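Local coordinates for MdbA protein (PDB 5C00) that probably catalyses disulfide-bond formation in exported proteins as a thiol-disulfide oxidoreductase of the DsbA family, and is essential for viability, pilus assembly and virulence, at residues D48-F53 and R187-G192. Sequence-based numbering, arbitrary orientation.
Sequences DFYEDF and RVFIDG
With CG anti to its own carbonyl carbon in both Tyr50 and Phe189 (chi1 near -65°), the two rings swing to meet on one face of the sheet, where CE1 of Tyr50 lies 3.6 Å from CE1 of Phe189. The rings pair obliquely, planes at 70°, and both touch Leu176 of helix 162-180. On the other face Phe49 has CG anti to its backbone N, and in one of its two conformers CD1 comes within 3.6 Å of CG2 of Val188; the beta-branched valine suits the extended strand and offers a compact methyl to the ring. Between these faces strands 45-52 and 187-190 run antiparallel. Tyr50 N gives Arg187 O a nearly straight bond of 2.8 Å (173° at the hydrogen), Arg187 N returns one to Tyr50 O, and Asp48 and Phe189 exchange a second pair. Arg187 suits a mixed face: its aliphatic CB packs by Tyr50 CB, while its guanidinium leads away to Glu194. Asp48, partly exposed beside the rings, uses OD1 for a salt bridge to Arg83, while OD2 accepts from a water that in turn accepts from Gly192 N. Reciprocal backbone bonding thus joins 45-52 to 187-190 near the sheet edge, with charged ends partnered beyond the pair.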
loop_
_atom_site.group_PDB
_atom_site.type_symbol
_atom_site.label_atom_id
_atom_site.label_comp_id
_atom_site.label_asym_id
_atom_site.label_seq_id
_atom_site.Cartn_x
_atom_site.Cartn_y
_atom_site.Cartn_z
ATOM N N ASP A 48 0.958 -3.935 11.945
ATOM C CA ASP A 48 -0.221 -3.474 11.239
ATOM C C ASP A 48 0.012 -2.024 10.919
ATOM O O ASP A 48 0.211 -1.201 11.808
ATOM C CB ASP A 48 -1.476 -3.667 12.078
ATOM C CG ASP A 48 -1.801 -5.133 12.310
ATOM O OD1 ASP A 48 -2.067 -5.841 11.332
ATOM O OD2 ASP A 48 -1.778 -5.571 13.488
ATOM N N PHE A 49 0.101 -1.744 9.615
ATOM C CA PHE A 49 0.442 -0.419 9.150
ATOM C C PHE A 49 -0.748 0.063 8.353
ATOM O O PHE A 49 -1.069 -0.471 7.296
ATOM C CB PHE A 49 1.720 -0.512 8.332
ATOM C CG PHE A 49 2.281 0.805 7.858
ATOM C CD1 PHE A 49 1.785 2.033 8.272
ATOM C CD2 PHE A 49 3.354 0.787 6.971
ATOM C CE1 PHE A 49 2.331 3.212 7.804
ATOM C CE2 PHE A 49 3.905 1.963 6.499
ATOM C CZ PHE A 49 3.392 3.179 6.916
ATOM N N TYR A 50 -1.392 1.094 8.871
ATOM C CA TYR A 50 -2.611 1.654 8.282
ATOM C C TYR A 50 -2.251 2.893 7.477
ATOM O O TYR A 50 -1.583 3.785 7.987
ATOM C CB TYR A 50 -3.619 2.001 9.348
ATOM C CG TYR A 50 -4.156 0.818 10.135
ATOM C CD1 TYR A 50 -3.464 0.311 11.229
ATOM C CD2 TYR A 50 -5.381 0.219 9.787
ATOM C CE1 TYR A 50 -3.943 -0.783 11.952
ATOM C CE2 TYR A 50 -5.884 -0.852 10.517
ATOM C CZ TYR A 50 -5.146 -1.359 11.574
ATOM O OH TYR A 50 -5.690 -2.382 12.316
ATOM N N GLU A 51 -2.683 2.924 6.226
ATOM C CA GLU A 51 -2.447 4.102 5.414
ATOM C C GLU A 51 -3.581 4.291 4.439
ATOM O O GLU A 51 -4.422 3.398 4.217
ATOM C CB GLU A 51 -1.064 4.078 4.724
ATOM C CG GLU A 51 -0.825 2.943 3.819
ATOM C CD GLU A 51 0.650 2.773 3.286
ATOM O OE1 GLU A 51 0.811 1.804 2.557
ATOM O OE2 GLU A 51 1.610 3.524 3.621
ATOM N N ASP A 52 -3.602 5.483 3.874
ATOM C CA ASP A 52 -4.607 5.877 2.842
ATOM C C ASP A 52 -3.818 6.582 1.717
ATOM O O ASP A 52 -2.970 7.449 1.984
ATOM C CB ASP A 52 -5.667 6.725 3.546
ATOM C CG ASP A 52 -6.800 7.219 2.618
ATOM O OD1 ASP A 52 -6.536 7.796 1.543
ATOM O OD2 ASP A 52 -7.970 7.088 3.019
ATOM N N PHE A 53 -4.094 6.239 0.470
ATOM C CA PHE A 53 -3.360 6.831 -0.660
ATOM C C PHE A 53 -3.621 8.346 -0.883
ATOM O O PHE A 53 -2.903 8.966 -1.671
ATOM C CB PHE A 53 -3.606 6.076 -1.920
ATOM C CG PHE A 53 -2.772 4.826 -2.049
ATOM C CD1 PHE A 53 -1.437 4.924 -2.462
ATOM C CD2 PHE A 53 -3.307 3.566 -1.775
ATOM C CE1 PHE A 53 -0.649 3.809 -2.596
ATOM C CE2 PHE A 53 -2.497 2.456 -1.887
ATOM C CZ PHE A 53 -1.195 2.561 -2.319
ATOM N N ARG A 187 -0.962 5.005 10.813
ATOM C CA ARG A 187 -0.905 4.405 12.139
ATOM C C ARG A 187 -0.079 3.125 12.062
ATOM O O ARG A 187 -0.194 2.379 11.104
ATOM C CB ARG A 187 -2.318 4.028 12.644
ATOM C CG ARG A 187 -3.393 5.104 12.507
ATOM C CD ARG A 187 -3.295 6.223 13.507
ATOM N NE ARG A 187 -3.730 5.753 14.809
ATOM C CZ ARG A 187 -4.998 5.610 15.216
ATOM N NH1 ARG A 187 -6.019 6.055 14.500
ATOM N NH2 ARG A 187 -5.228 5.065 16.388
ATOM N N VAL A 188 0.717 2.855 13.079
ATOM C CA VAL A 188 1.515 1.648 13.114
ATOM C C VAL A 188 1.327 0.935 14.468
ATOM O O VAL A 188 1.330 1.572 15.514
ATOM C CB VAL A 188 2.987 2.001 12.934
ATOM C CG1 VAL A 188 3.879 0.780 13.171
ATOM C CG2 VAL A 188 3.231 2.639 11.556
ATOM N N PHE A 189 1.164 -0.365 14.425
ATOM C CA PHE A 189 1.105 -1.206 15.618
ATOM C C PHE A 189 2.160 -2.277 15.473
ATOM O O PHE A 189 2.378 -2.836 14.350
ATOM C CB PHE A 189 -0.281 -1.906 15.709
ATOM C CG PHE A 189 -1.453 -0.963 15.929
ATOM C CD1 PHE A 189 -1.920 -0.152 14.919
ATOM C CD2 PHE A 189 -2.128 -0.938 17.150
ATOM C CE1 PHE A 189 -3.006 0.707 15.109
ATOM C CE2 PHE A 189 -3.211 -0.121 17.340
ATOM C CZ PHE A 189 -3.633 0.736 16.342
ATOM N N ILE A 190 2.790 -2.623 16.573
ATOM C CA ILE A 190 3.778 -3.679 16.637
ATOM C C ILE A 190 3.190 -4.749 17.553
ATOM O O ILE A 190 2.928 -4.480 18.720
ATOM C CB ILE A 190 5.113 -3.176 17.238
ATOM C CG1 ILE A 190 5.721 -2.088 16.350
ATOM C CG2 ILE A 190 6.080 -4.356 17.451
ATOM C CD1 ILE A 190 6.938 -1.341 16.877
ATOM N N ASP A 191 2.899 -5.928 17.005
ATOM C CA ASP A 191 2.268 -6.992 17.793
ATOM C C ASP A 191 1.084 -6.477 18.607
ATOM O O ASP A 191 0.980 -6.762 19.813
ATOM C CB ASP A 191 3.306 -7.635 18.739
ATOM C CG ASP A 191 4.370 -8.401 18.006
ATOM O OD1 ASP A 191 4.072 -8.974 16.930
ATOM O OD2 ASP A 191 5.509 -8.444 18.518
ATOM N N GLY A 192 0.181 -5.739 17.967
ATOM C CA GLY A 192 -1.033 -5.243 18.640
ATOM C C GLY A 192 -0.909 -3.977 19.477
ATOM O O GLY A 192 -1.903 -3.468 19.968
HETATM O O HOH W 1 0.398 -5.468 15.117
#